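Local coordinates for glycerol-3-phosphate dehydrogenase [NAD(+)] (Dunaliella salina, PDB 6IUY), which probably interconverts sn-glycerol 3-phosphate and dihydroxyacetone phosphate with NAD, and carries a phosphatase-type domain alongside its dehydrogenase, enabling direct conversion of dihydroxyacetone phosphate to glycerol, at residues K255-S264 and S288-H299; D345-M356 and V373-M382. All coordinates share one frame; numbering follows the deposited sequence.

Contact 1. Residues K255-S264 and S288-H299; sequences KRYKVTMVGS and SVFEKEVTMWVH. With NAD (nicotinamide-adenine-dinucleotide), chain C.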
loop_
_atom_site.group_PDB
_atom_site.type_symbol
_atom_site.label_atom_id
_atom_site.label_comp_id
_atom_site.label_asym_id
_atom_site.label_seq_id
_atom_site.Cartn_x
_atom_site.Cartn_y
_atom_site.Cartn_z
ATOM N N LYS A 255 -20.811 32.450 6.045
ATOM C CA LYS A 255 -21.107 31.842 4.748
ATOM C C LYS A 255 -21.929 30.556 4.927
ATOM O O LYS A 255 -21.671 29.752 5.838
ATOM C CB LYS A 255 -19.826 31.546 3.966
ATOM C CG LYS A 255 -20.059 31.486 2.452
ATOM C CD LYS A 255 -18.796 31.115 1.694
ATOM C CE LYS A 255 -18.983 31.213 0.179
ATOM N NZ LYS A 255 -17.708 30.978 -0.575
ATOM N N ARG A 256 -22.947 30.391 4.080
ATOM C CA ARG A 256 -23.722 29.151 4.026
ATOM C C ARG A 256 -23.624 28.607 2.613
ATOM O O ARG A 256 -24.108 29.226 1.661
ATOM C CB ARG A 256 -25.184 29.371 4.409
ATOM C CG ARG A 256 -25.931 28.078 4.628
ATOM C CD ARG A 256 -27.432 28.280 4.756
ATOM N NE ARG A 256 -27.798 28.963 5.988
ATOM C CZ ARG A 256 -28.289 30.198 6.040
ATOM N NH1 ARG A 256 -28.487 30.889 4.923
ATOM N NH2 ARG A 256 -28.591 30.740 7.215
ATOM N N TYR A 257 -22.984 27.454 2.473
ATOM C CA TYR A 257 -22.655 26.921 1.159
ATOM C C TYR A 257 -23.878 26.310 0.487
ATOM O O TYR A 257 -24.592 25.531 1.113
ATOM C CB TYR A 257 -21.533 25.887 1.291
ATOM C CG TYR A 257 -20.189 26.502 1.585
ATOM C CD1 TYR A 257 -19.835 26.877 2.879
ATOM C CD2 TYR A 257 -19.275 26.720 0.571
ATOM C CE1 TYR A 257 -18.591 27.460 3.139
ATOM C CE2 TYR A 257 -18.035 27.280 0.824
ATOM C CZ TYR A 257 -17.703 27.652 2.103
ATOM O OH TYR A 257 -16.474 28.219 2.333
ATOM N N LYS A 258 -24.153 26.700 -0.756
ATOM C CA LYS A 258 -25.157 25.994 -1.570
ATOM C C LYS A 258 -24.434 24.910 -2.357
ATOM O O LYS A 258 -23.419 25.188 -2.989
ATOM C CB LYS A 258 -25.896 26.921 -2.555
ATOM C CG LYS A 258 -26.800 28.007 -1.932
ATOM C CD LYS A 258 -27.706 28.642 -3.013
ATOM C CE LYS A 258 -27.978 30.123 -2.755
ATOM N NZ LYS A 258 -28.472 30.379 -1.375
ATOM N N VAL A 259 -24.956 23.689 -2.331
ATOM C CA VAL A 259 -24.271 22.576 -2.979
ATOM C C VAL A 259 -24.957 22.175 -4.273
ATOM O O VAL A 259 -26.174 22.017 -4.306
ATOM C CB VAL A 259 -24.210 21.357 -2.051
ATOM C CG1 VAL A 259 -23.443 20.213 -2.714
ATOM C CG2 VAL A 259 -23.585 21.758 -0.704
ATOM N N THR A 260 -24.176 22.013 -5.334
ATOM C CA THR A 260 -24.691 21.483 -6.580
ATOM C C THR A 260 -23.889 20.258 -7.040
ATOM O O THR A 260 -22.670 20.339 -7.224
ATOM C CB THR A 260 -24.677 22.561 -7.671
ATOM O OG1 THR A 260 -25.635 23.559 -7.321
ATOM C CG2 THR A 260 -25.033 21.970 -9.034
ATOM N N MET A 261 -24.595 19.144 -7.233
ATOM C CA MET A 261 -24.049 17.943 -7.852
ATOM C C MET A 261 -24.158 18.069 -9.367
ATOM O O MET A 261 -25.259 18.249 -9.895
ATOM C CB MET A 261 -24.801 16.700 -7.351
ATOM C CG MET A 261 -24.471 15.385 -8.095
ATOM S SD MET A 261 -22.780 14.809 -7.795
ATOM C CE MET A 261 -22.015 15.355 -9.295
ATOM N N VAL A 262 -23.022 18.023 -10.062
ATOM C CA VAL A 262 -23.014 18.040 -11.517
ATOM C C VAL A 262 -22.869 16.593 -12.031
ATOM O O VAL A 262 -21.749 16.079 -12.176
ATOM C CB VAL A 262 -21.860 18.898 -12.079
ATOM C CG1 VAL A 262 -21.845 18.854 -13.607
ATOM C CG2 VAL A 262 -21.960 20.329 -11.576
ATOM N N GLY A 263 -24.005 15.934 -12.253
ATOM C CA GLY A 263 -24.035 14.584 -12.789
ATOM C C GLY A 263 -25.173 13.906 -12.088
ATOM O O GLY A 263 -25.575 14.368 -11.032
ATOM N N SER A 264 -25.724 12.843 -12.660
ATOM C CA SER A 264 -26.862 12.185 -12.026
ATOM C C SER A 264 -26.888 10.675 -12.290
ATOM O O SER A 264 -27.954 10.055 -12.309
ATOM C CB SER A 264 -28.176 12.816 -12.510
ATOM O OG SER A 264 -28.282 12.743 -13.924
ATOM N N SER A 288 -25.814 26.913 10.242
ATOM C CA SER A 288 -25.459 25.842 9.306
ATOM C C SER A 288 -24.494 26.272 8.221
ATOM O O SER A 288 -24.711 27.301 7.575
ATOM C CB SER A 288 -26.711 25.281 8.633
ATOM O OG SER A 288 -26.356 24.396 7.579
ATOM N N VAL A 289 -23.442 25.482 7.999
ATOM C CA VAL A 289 -22.517 25.804 6.921
ATOM C C VAL A 289 -23.068 25.420 5.528
ATOM O O VAL A 289 -22.472 25.797 4.513
ATOM C CB VAL A 289 -21.139 25.133 7.134
ATOM C CG1 VAL A 289 -21.225 23.643 6.930
ATOM C CG2 VAL A 289 -20.099 25.728 6.192
ATOM N N PHE A 290 -24.189 24.688 5.469
ATOM C CA PHE A 290 -24.771 24.297 4.165
ATOM C C PHE A 290 -26.244 24.697 3.980
ATOM O O PHE A 290 -27.050 24.602 4.914
ATOM C CB PHE A 290 -24.678 22.777 3.940
ATOM C CG PHE A 290 -23.294 22.235 4.038
ATOM C CD1 PHE A 290 -22.352 22.562 3.094
ATOM C CD2 PHE A 290 -22.946 21.377 5.065
ATOM C CE1 PHE A 290 -21.086 22.073 3.182
ATOM C CE2 PHE A 290 -21.677 20.880 5.155
ATOM C CZ PHE A 290 -20.745 21.229 4.219
ATOM N N GLU A 291 -26.587 25.106 2.761
ATOM C CA GLU A 291 -27.992 25.193 2.356
ATOM C C GLU A 291 -28.614 23.808 2.465
ATOM O O GLU A 291 -27.960 22.815 2.147
ATOM C CB GLU A 291 -28.127 25.725 0.926
ATOM C CG GLU A 291 -28.262 27.234 0.828
ATOM C CD GLU A 291 -29.441 27.770 1.640
ATOM O OE1 GLU A 291 -30.566 27.233 1.506
ATOM O OE2 GLU A 291 -29.245 28.725 2.429
ATOM N N LYS A 292 -29.858 23.731 2.926
ATOM C CA LYS A 292 -30.501 22.435 3.107
ATOM C C LYS A 292 -30.698 21.722 1.779
ATOM O O LYS A 292 -30.507 20.506 1.671
ATOM C CB LYS A 292 -31.848 22.573 3.813
ATOM C CG LYS A 292 -32.503 21.223 4.062
ATOM C CD LYS A 292 -33.829 21.347 4.796
ATOM C CE LYS A 292 -34.398 19.977 5.127
ATOM N NZ LYS A 292 -35.640 20.072 5.958
ATOM N N GLU A 293 -31.054 22.490 0.760
ATOM C CA GLU A 293 -31.363 21.916 -0.535
ATOM C C GLU A 293 -30.147 21.720 -1.432
ATOM O O GLU A 293 -29.358 22.645 -1.659
ATOM C CB GLU A 293 -32.388 22.788 -1.249
ATOM C CG GLU A 293 -32.613 22.385 -2.700
ATOM C CD GLU A 293 -33.757 23.163 -3.350
ATOM O OE1 GLU A 293 -34.920 22.843 -3.035
ATOM O OE2 GLU A 293 -33.492 24.078 -4.167
ATOM N N VAL A 294 -30.023 20.519 -1.988
ATOM C CA VAL A 294 -28.926 20.231 -2.898
ATOM C C VAL A 294 -29.452 20.172 -4.308
ATOM O O VAL A 294 -30.414 19.468 -4.572
ATOM C CB VAL A 294 -28.238 18.870 -2.574
ATOM C CG1 VAL A 294 -27.086 18.625 -3.519
ATOM C CG2 VAL A 294 -27.767 18.835 -1.162
ATOM N N THR A 295 -28.786 20.844 -5.234
ATOM C CA THR A 295 -29.263 20.855 -6.594
ATOM C C THR A 295 -28.512 19.780 -7.361
ATOM O O THR A 295 -27.310 19.608 -7.163
ATOM C CB THR A 295 -29.071 22.253 -7.217
ATOM O OG1 THR A 295 -29.870 23.186 -6.490
ATOM C CG2 THR A 295 -29.497 22.287 -8.637
ATOM N N MET A 296 -29.208 19.030 -8.207
ATOM C CA MET A 296 -28.528 18.046 -9.033
ATOM C C MET A 296 -28.830 18.295 -10.495
ATOM O O MET A 296 -29.980 18.199 -10.907
ATOM C CB MET A 296 -28.942 16.622 -8.627
ATOM C CG MET A 296 -28.593 15.545 -9.646
ATOM S SD MET A 296 -28.715 13.868 -8.963
ATOM C CE MET A 296 -30.500 13.617 -8.850
ATOM N N TRP A 297 -27.803 18.610 -11.281
ATOM C CA TRP A 297 -27.959 18.645 -12.735
ATOM C C TRP A 297 -28.120 17.253 -13.308
ATOM O O TRP A 297 -27.268 16.355 -13.098
ATOM C CB TRP A 297 -26.775 19.320 -13.397
ATOM C CG TRP A 297 -26.842 19.306 -14.917
ATOM C CD1 TRP A 297 -27.746 19.961 -15.705
ATOM C CD2 TRP A 297 -25.951 18.626 -15.815
ATOM N NE1 TRP A 297 -27.476 19.733 -17.035
ATOM C CE2 TRP A 297 -26.384 18.908 -17.129
ATOM C CE3 TRP A 297 -24.831 17.801 -15.633
ATOM C CZ2 TRP A 297 -25.728 18.408 -18.258
ATOM C CZ3 TRP A 297 -24.183 17.301 -16.752
ATOM C CH2 TRP A 297 -24.636 17.604 -18.049
ATOM N N VAL A 298 -29.226 17.080 -14.031
ATOM C CA VAL A 298 -29.561 15.837 -14.705
ATOM C C VAL A 298 -29.557 16.050 -16.204
ATOM O O VAL A 298 -30.458 16.693 -16.733
ATOM C CB VAL A 298 -30.943 15.315 -14.293
ATOM C CG1 VAL A 298 -31.209 13.938 -14.914
ATOM C CG2 VAL A 298 -31.077 15.253 -12.777
ATOM N N HIS A 299 -28.550 15.522 -16.893
ATOM C CA HIS A 299 -28.505 15.595 -18.347
ATOM C C HIS A 299 -29.800 15.066 -18.948
ATOM O O HIS A 299 -30.277 14.003 -18.549
ATOM C CB HIS A 299 -27.333 14.795 -18.886
ATOM C CG HIS A 299 -27.274 14.745 -20.379
ATOM N ND1 HIS A 299 -27.613 13.614 -21.105
ATOM C CD2 HIS A 299 -26.906 15.672 -21.290
ATOM C CE1 HIS A 299 -27.460 13.857 -22.392
ATOM N NE2 HIS A 299 -27.027 15.100 -22.531
HETATM P PA NAD C . -23.168 6.309 -14.933
HETATM O O1A NAD C . -24.304 5.799 -14.145
HETATM O O2A NAD C . -22.111 5.263 -15.260
HETATM O O5B NAD C . -23.680 6.912 -16.357
HETATM C C5B NAD C . -25.030 7.377 -16.501
HETATM C C4B NAD C . -25.033 8.906 -16.754
HETATM O O4B NAD C . -24.508 9.162 -17.921
HETATM C C3B NAD C . -26.478 9.401 -16.863
HETATM O O3B NAD C . -26.891 10.058 -15.755
HETATM C C2B NAD C . -26.463 10.357 -18.071
HETATM O O2B NAD C . -27.187 11.609 -17.694
HETATM C C1B NAD C . -25.209 10.552 -18.297
HETATM N N9A NAD C . -25.020 10.863 -19.650
HETATM C C8A NAD C . -25.319 10.120 -20.741
HETATM N N7A NAD C . -24.958 10.837 -21.828
HETATM C C5A NAD C . -24.456 12.032 -21.417
HETATM C C6A NAD C . -23.966 13.131 -22.100
HETATM N N6A NAD C . -23.873 13.282 -23.511
HETATM N N1A NAD C . -23.508 14.192 -21.423
HETATM C C2A NAD C . -23.542 14.184 -20.059
HETATM N N3A NAD C . -24.031 13.117 -19.387
HETATM C C4A NAD C . -24.486 12.044 -20.072
HETATM O O3 NAD C . -22.496 7.504 -14.097
HETATM P PN NAD C . -21.877 7.428 -12.620
HETATM O O1N NAD C . -22.162 6.082 -11.977
HETATM O O2N NAD C . -22.436 8.528 -11.746
HETATM O O5D NAD C . -20.311 7.539 -12.773
HETATM C C5D NAD C . -19.695 8.750 -13.171
HETATM C C4D NAD C . -18.264 8.736 -12.616
HETATM O O4D NAD C . -18.246 8.215 -11.403
HETATM C C3D NAD C . -17.417 7.825 -13.481
HETATM O O3D NAD C . -16.264 8.452 -13.772
HETATM C C2D NAD C . -17.149 6.570 -12.603
HETATM O O2D NAD C . -15.872 5.967 -13.067
HETATM C C1D NAD C . -17.119 7.047 -11.391
HETATM N N1N NAD C . -17.462 6.109 -10.341
HETATM C C2N NAD C . -18.518 5.228 -10.451
HETATM C C3N NAD C . -18.810 4.347 -9.411
HETATM C C7N NAD C . -19.983 3.358 -9.586
HETATM O O7N NAD C . -20.096 2.402 -8.844
HETATM N N7N NAD C . -20.943 3.606 -10.632
HETATM C C4N NAD C . -18.059 4.340 -8.255
HETATM C C5N NAD C . -17.017 5.241 -8.125
HETATM C C6N NAD C . -16.738 6.123 -9.169
HETATM O O HOH W 1 -26.874 23.003 -0.437
HETATM O O HOH W 2 -28.879 24.153 -3.823
HETATM O O HOH W 3 -26.464 14.569 -15.325
#
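Arg256 and Glu291 meet at the start of this parallel strand pair. The arginine chain leaves with CG anti to the backbone N (chi1 -168°) and bends at chi3, which brings NH1 to 3.4 Å from Glu291 OE2 in a salt bridge whose hydrogen bond is weak and bent, the guanidinium and carboxylate planes almost perpendicular. Lys258 runs beside Glu291, both pointing the same way, with their CG atoms 3.2 Å apart. Tyr257 turns the edge of its ring to Val289: the carbonyl O lies in the ring plane, and CD1 touches Val289 CG2 at 3.5 Å, while Lys255 CD lies over one ring face, toward the rim. Where the chain turns a corner at Lys292, a water bridges the two segments, accepting from Val259 N and donating to Glu291 O and Glu293 O. Beyond it, Val259 and Val294 lie side by side, and Thr295 N bonds to Val259 O at 3.0 Å. Val262 CG1 reaches Trp297 CE3 at 3.8 Å, and another water ties Ser264 OG to Trp297 O and His299 N. His299 lays one ring face on the NAD adenine, NAD C6A sitting 3.6 Å above the imidazole plane. This is the first strand pair of a Rossmann-type NAD-binding fold, the adenine at its C-terminal end. Helix 266-282 packs on Met261 and Val294, helix 337-342 takes Val262 and Trp297 on the other face, helix 431-441 touches Phe290, and strand 346-349 borders strand 257-262.

Contact 2. Residues D345-M356 and V373-M382; sequences DALIFCAPHQFM and VKAISLTKGM. With NAD (nicotinamide-adenine-dinucleotide), chain C; 13P (1,3-dihydroxyacetonephosphate), chain D.
His353 lays one ring face on Gly381, whose CA sits 3.4 Å from the ring centroid in a CH-pi contact; Gln354 OE1 lies over the opposite face, offset toward the rim. A CB on Gly381 would run into His353 CG, and its backbone angles would also press one against Lys380 O. Outside the pair, Gln563 and Glu570 hold the imidazole nitrogens. Phe355 is sandwiched between Gln354 CG and the NAD adenine, whose C6A is 3.2 Å above the phenyl plane. With an alanine here, the adenine would probably lose this stacking surface and be freer to shift. Phe349 presents its edge to Ala375 CB and Ile376 O. Ile348 lies alongside Ile376, its CG1 3.8 Å from Ile376 CG2, and Cys350 SG packs on Leu378 CB. Thr379 chi1 of -67° sets OG1 anti to the carbonyl carbon, where it donates to Ala351 O at 3.1 Å, while Ser377 OG accepts from Thr379 N in an ST turn. Lys380 uses both ends: its backbone N donates to NAD O3D at 3.0 Å, and its extended chain carries NZ to O3 of dihydroxyacetone phosphate (13P), with Asp519 as salt-bridge partner. Parallel strands 346-349 and 374-377, joined through helix 356-366, make a Rossmann-type beta-alpha-beta unit, with cofactor and substrate at the strands' C-terminal ends.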
loop_
_atom_site.group_PDB
_atom_site.type_symbol
_atom_site.label_atom_id
_atom_site.label_comp_id
_atom_site.label_asym_id
_atom_site.label_seq_id
_atom_site.Cartn_x
_atom_site.Cartn_y
_atom_site.Cartn_z
ATOM N N ASP A 345 -21.904 27.441 -4.219
ATOM C CA ASP A 345 -20.625 27.685 -3.543
ATOM C C ASP A 345 -19.756 26.423 -3.528
ATOM O O ASP A 345 -18.528 26.492 -3.531
ATOM C CB ASP A 345 -20.872 28.161 -2.110
ATOM C CG ASP A 345 -21.816 29.351 -2.053
ATOM O OD1 ASP A 345 -21.388 30.450 -2.459
ATOM O OD2 ASP A 345 -22.973 29.181 -1.617
ATOM N N ALA A 346 -20.423 25.275 -3.516
ATOM C CA ALA A 346 -19.766 23.979 -3.459
ATOM C C ALA A 346 -20.180 23.143 -4.659
ATOM O O ALA A 346 -21.321 22.724 -4.742
ATOM C CB ALA A 346 -20.123 23.271 -2.160
ATOM N N LEU A 347 -19.261 22.921 -5.590
ATOM C CA LEU A 347 -19.545 22.113 -6.775
ATOM C C LEU A 347 -18.959 20.707 -6.682
ATOM O O LEU A 347 -17.754 20.559 -6.512
ATOM C CB LEU A 347 -18.978 22.778 -8.038
ATOM C CG LEU A 347 -19.636 24.004 -8.660
ATOM C CD1 LEU A 347 -18.864 24.411 -9.919
ATOM C CD2 LEU A 347 -21.079 23.676 -9.007
ATOM N N ILE A 348 -19.807 19.693 -6.837
ATOM C CA ILE A 348 -19.377 18.314 -6.937
ATOM C C ILE A 348 -19.443 17.878 -8.401
ATOM O O ILE A 348 -20.494 17.915 -9.033
ATOM C CB ILE A 348 -20.247 17.395 -6.044
ATOM C CG1 ILE A 348 -20.204 17.885 -4.607
ATOM C CG2 ILE A 348 -19.756 15.957 -6.079
ATOM C CD1 ILE A 348 -21.282 17.318 -3.730
ATOM N N PHE A 349 -18.304 17.497 -8.963
ATOM C CA PHE A 349 -18.298 16.999 -10.321
ATOM C C PHE A 349 -18.296 15.459 -10.297
ATOM O O PHE A 349 -17.367 14.848 -9.768
ATOM C CB PHE A 349 -17.103 17.559 -11.093
ATOM C CG PHE A 349 -17.233 19.029 -11.417
ATOM C CD1 PHE A 349 -17.953 19.450 -12.531
ATOM C CD2 PHE A 349 -16.645 19.993 -10.606
ATOM C CE1 PHE A 349 -18.096 20.816 -12.831
ATOM C CE2 PHE A 349 -16.775 21.362 -10.907
ATOM C CZ PHE A 349 -17.508 21.764 -12.023
ATOM N N CYS A 350 -19.354 14.848 -10.848
ATOM C CA CYS A 350 -19.515 13.390 -10.888
ATOM C C CYS A 350 -20.263 12.936 -12.143
ATOM O O CYS A 350 -21.411 12.528 -12.078
ATOM C CB CYS A 350 -20.243 12.887 -9.647
ATOM S SG CYS A 350 -20.113 11.083 -9.411
ATOM N N ALA A 351 -19.609 13.017 -13.296
ATOM C CA ALA A 351 -20.228 12.591 -14.544
ATOM C C ALA A 351 -19.234 11.704 -15.259
ATOM O O ALA A 351 -18.046 11.893 -15.062
ATOM C CB ALA A 351 -20.603 13.804 -15.408
ATOM N N PRO A 352 -19.707 10.747 -16.085
ATOM C CA PRO A 352 -18.780 9.894 -16.849
ATOM C C PRO A 352 -17.744 10.745 -17.545
ATOM O O PRO A 352 -18.100 11.775 -18.135
ATOM C CB PRO A 352 -19.687 9.189 -17.859
ATOM C CG PRO A 352 -21.006 9.132 -17.185
ATOM C CD PRO A 352 -21.113 10.445 -16.409
ATOM N N HIS A 353 -16.473 10.353 -17.472
ATOM C CA HIS A 353 -15.423 11.323 -17.762
ATOM C C HIS A 353 -15.328 11.804 -19.213
ATOM O O HIS A 353 -14.734 12.845 -19.468
ATOM C CB HIS A 353 -14.073 10.768 -17.333
ATOM C CG HIS A 353 -13.497 9.777 -18.288
ATOM N ND1 HIS A 353 -13.785 8.432 -18.225
ATOM C CD2 HIS A 353 -12.622 9.929 -19.308
ATOM C CE1 HIS A 353 -13.109 7.797 -19.167
ATOM N NE2 HIS A 353 -12.406 8.686 -19.847
ATOM N N GLN A 354 -15.913 11.091 -20.164
ATOM C CA GLN A 354 -15.821 11.559 -21.549
ATOM C C GLN A 354 -16.610 12.853 -21.778
ATOM O O GLN A 354 -16.408 13.540 -22.778
ATOM C CB GLN A 354 -16.322 10.499 -22.515
ATOM C CG GLN A 354 -17.739 10.116 -22.277
ATOM C CD GLN A 354 -17.861 8.886 -21.408
ATOM O OE1 GLN A 354 -17.254 8.807 -20.335
ATOM N NE2 GLN A 354 -18.649 7.913 -21.861
ATOM N N PHE A 355 -17.492 13.184 -20.840
ATOM C CA PHE A 355 -18.378 14.339 -20.974
ATOM C C PHE A 355 -17.811 15.563 -20.277
ATOM O O PHE A 355 -18.329 16.680 -20.447
ATOM C CB PHE A 355 -19.770 14.017 -20.407
ATOM C CG PHE A 355 -20.439 12.883 -21.099
ATOM C CD1 PHE A 355 -20.530 12.863 -22.488
ATOM C CD2 PHE A 355 -20.919 11.815 -20.385
ATOM C CE1 PHE A 355 -21.115 11.805 -23.140
ATOM C CE2 PHE A 355 -21.507 10.740 -21.031
ATOM C CZ PHE A 355 -21.609 10.737 -22.416
ATOM N N MET A 356 -16.753 15.359 -19.493
ATOM C CA MET A 356 -16.342 16.371 -18.521
ATOM C C MET A 356 -15.731 17.577 -19.181
ATOM O O MET A 356 -15.941 18.702 -18.721
ATOM C CB MET A 356 -15.360 15.798 -17.509
ATOM C CG MET A 356 -16.070 15.264 -16.281
ATOM S SD MET A 356 -16.873 16.586 -15.358
ATOM C CE MET A 356 -17.960 15.616 -14.390
ATOM N N VAL A 373 -15.414 29.619 -5.624
ATOM C CA VAL A 373 -16.190 28.389 -5.495
ATOM C C VAL A 373 -15.278 27.209 -5.164
ATOM O O VAL A 373 -14.198 27.090 -5.719
ATOM C CB VAL A 373 -16.989 28.069 -6.782
ATOM C CG1 VAL A 373 -16.060 27.947 -7.959
ATOM C CG2 VAL A 373 -17.743 26.765 -6.614
ATOM N N LYS A 374 -15.724 26.339 -4.266
ATOM C CA LYS A 374 -14.973 25.122 -3.956
ATOM C C LYS A 374 -15.471 24.004 -4.884
ATOM O O LYS A 374 -16.684 23.844 -5.072
ATOM C CB LYS A 374 -15.139 24.721 -2.485
ATOM C CG LYS A 374 -14.868 25.833 -1.456
ATOM C CD LYS A 374 -13.391 26.223 -1.399
ATOM C CE LYS A 374 -13.129 27.373 -0.428
ATOM N NZ LYS A 374 -13.876 27.246 0.872
ATOM N N ALA A 375 -14.553 23.250 -5.480
ATOM C CA ALA A 375 -14.943 22.118 -6.317
ATOM C C ALA A 375 -14.391 20.800 -5.759
ATOM O O ALA A 375 -13.335 20.775 -5.121
ATOM C CB ALA A 375 -14.468 22.325 -7.740
ATOM N N ILE A 376 -15.109 19.708 -6.000
ATOM C CA ILE A 376 -14.538 18.375 -5.799
ATOM C C ILE A 376 -14.988 17.470 -6.924
ATOM O O ILE A 376 -16.096 17.595 -7.429
ATOM C CB ILE A 376 -14.936 17.765 -4.449
ATOM C CG1 ILE A 376 -14.161 16.464 -4.189
ATOM C CG2 ILE A 376 -16.443 17.555 -4.388
ATOM C CD1 ILE A 376 -14.235 15.963 -2.723
ATOM N N SER A 377 -14.109 16.563 -7.319
ATOM C CA SER A 377 -14.390 15.630 -8.400
ATOM C C SER A 377 -14.454 14.205 -7.873
ATOM O O SER A 377 -13.609 13.781 -7.078
ATOM C CB SER A 377 -13.319 15.751 -9.479
ATOM O OG SER A 377 -13.496 14.756 -10.466
ATOM N N LEU A 378 -15.483 13.482 -8.285
ATOM C CA LEU A 378 -15.658 12.080 -7.950
ATOM C C LEU A 378 -15.360 11.221 -9.175
ATOM O O LEU A 378 -15.503 10.002 -9.143
ATOM C CB LEU A 378 -17.086 11.825 -7.463
ATOM C CG LEU A 378 -17.392 12.041 -5.984
ATOM C CD1 LEU A 378 -16.938 13.424 -5.506
ATOM C CD2 LEU A 378 -18.871 11.846 -5.736
ATOM N N THR A 379 -14.923 11.869 -10.250
ATOM C CA THR A 379 -14.877 11.253 -11.572
ATOM C C THR A 379 -13.557 10.540 -11.903
ATOM O O THR A 379 -12.467 11.022 -11.567
ATOM C CB THR A 379 -15.156 12.329 -12.642
ATOM O OG1 THR A 379 -16.509 12.779 -12.504
ATOM C CG2 THR A 379 -14.945 11.785 -14.066
ATOM N N LYS A 380 -13.657 9.409 -12.599
ATOM C CA LYS A 380 -12.490 8.598 -12.923
ATOM C C LYS A 380 -12.342 8.494 -14.432
ATOM O O LYS A 380 -13.306 8.201 -15.158
ATOM C CB LYS A 380 -12.609 7.207 -12.265
ATOM C CG LYS A 380 -12.534 7.284 -10.748
ATOM C CD LYS A 380 -12.943 5.995 -10.044
ATOM C CE LYS A 380 -13.011 6.237 -8.548
ATOM N NZ LYS A 380 -13.487 5.061 -7.743
ATOM N N GLY A 381 -11.143 8.781 -14.909
ATOM C CA GLY A 381 -10.909 8.941 -16.332
ATOM C C GLY A 381 -10.017 10.151 -16.508
ATOM O O GLY A 381 -9.775 10.926 -15.558
ATOM N N MET A 382 -9.505 10.315 -17.715
ATOM C CA MET A 382 -8.614 11.431 -17.981
ATOM C C MET A 382 -8.794 11.940 -19.397
ATOM O O MET A 382 -9.384 11.260 -20.246
ATOM C CB MET A 382 -7.154 11.024 -17.767
ATOM C CG MET A 382 -6.632 9.991 -18.763
ATOM S SD MET A 382 -4.828 9.911 -18.728
ATOM C CE MET A 382 -4.538 8.530 -19.809
HETATM P PA NAD C . -23.168 6.309 -14.933
HETATM O O1A NAD C . -24.304 5.799 -14.145
HETATM O O2A NAD C . -22.111 5.263 -15.260
HETATM O O5B NAD C . -23.680 6.912 -16.357
HETATM C C5B NAD C . -25.030 7.377 -16.501
HETATM C C4B NAD C . -25.033 8.906 -16.754
HETATM O O4B NAD C . -24.508 9.162 -17.921
HETATM C C3B NAD C . -26.478 9.401 -16.863
HETATM O O3B NAD C . -26.891 10.058 -15.755
HETATM C C2B NAD C . -26.463 10.357 -18.071
HETATM O O2B NAD C . -27.187 11.609 -17.694
HETATM C C1B NAD C . -25.209 10.552 -18.297
HETATM N N9A NAD C . -25.020 10.863 -19.650
HETATM C C8A NAD C . -25.319 10.120 -20.741
HETATM N N7A NAD C . -24.958 10.837 -21.828
HETATM C C5A NAD C . -24.456 12.032 -21.417
HETATM C C6A NAD C . -23.966 13.131 -22.100
HETATM N N6A NAD C . -23.873 13.282 -23.511
HETATM N N1A NAD C . -23.508 14.192 -21.423
HETATM C C2A NAD C . -23.542 14.184 -20.059
HETATM N N3A NAD C . -24.031 13.117 -19.387
HETATM C C4A NAD C . -24.486 12.044 -20.072
HETATM O O3 NAD C . -22.496 7.504 -14.097
HETATM P PN NAD C . -21.877 7.428 -12.620
HETATM O O1N NAD C . -22.162 6.082 -11.977
HETATM O O2N NAD C . -22.436 8.528 -11.746
HETATM O O5D NAD C . -20.311 7.539 -12.773
HETATM C C5D NAD C . -19.695 8.750 -13.171
HETATM C C4D NAD C . -18.264 8.736 -12.616
HETATM O O4D NAD C . -18.246 8.215 -11.403
HETATM C C3D NAD C . -17.417 7.825 -13.481
HETATM O O3D NAD C . -16.264 8.452 -13.772
HETATM C C2D NAD C . -17.149 6.570 -12.603
HETATM O O2D NAD C . -15.872 5.967 -13.067
HETATM C C1D NAD C . -17.119 7.047 -11.391
HETATM N N1N NAD C . -17.462 6.109 -10.341
HETATM C C2N NAD C . -18.518 5.228 -10.451
HETATM C C3N NAD C . -18.810 4.347 -9.411
HETATM C C7N NAD C . -19.983 3.358 -9.586
HETATM O O7N NAD C . -20.096 2.402 -8.844
HETATM N N7N NAD C . -20.943 3.606 -10.632
HETATM C C4N NAD C . -18.059 4.340 -8.255
HETATM C C5N NAD C . -17.017 5.241 -8.125
HETATM C C6N NAD C . -16.738 6.123 -9.169
HETATM P P 13P D . -16.675 0.183 -12.330
HETATM O O1P 13P D . -15.662 0.384 -11.229
HETATM O O2P 13P D . -17.944 -0.260 -11.662
HETATM O O3P 13P D . -16.138 -0.873 -13.258
HETATM O O1 13P D . -17.010 1.468 -13.219
HETATM C C1 13P D . -16.269 2.665 -13.143
HETATM C C2 13P D . -16.176 2.994 -11.690
HETATM O O2 13P D . -17.079 2.678 -10.945
HETATM C C3 13P D . -14.971 3.702 -11.138
HETATM O O3 13P D . -14.664 3.137 -9.873
#

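In the fold
From the N terminus, the chain first builds the parallel sheet that includes strands 37-40 and 242-244, and strand 257-262 then opens the second, larger sheet. Contact 1 closes the first loop, which runs through helix 266-282 and returns beside that strand at 293-297. The chain then goes on through strand 331-334 and helix 337-342 to strand 346-349, and contact 2 closes a second loop over helix 356-366. The two loops follow in series, neither enclosing nor crossing the other. Strands 257-262 and 346-349 are neighbours in the sheet, joined by bonds such as Val262 N to Ile348 O (2.7 Å), with Met261 packed against Cys350. Both contacts reach NAD, gathering the cofactor along one end of the sheet.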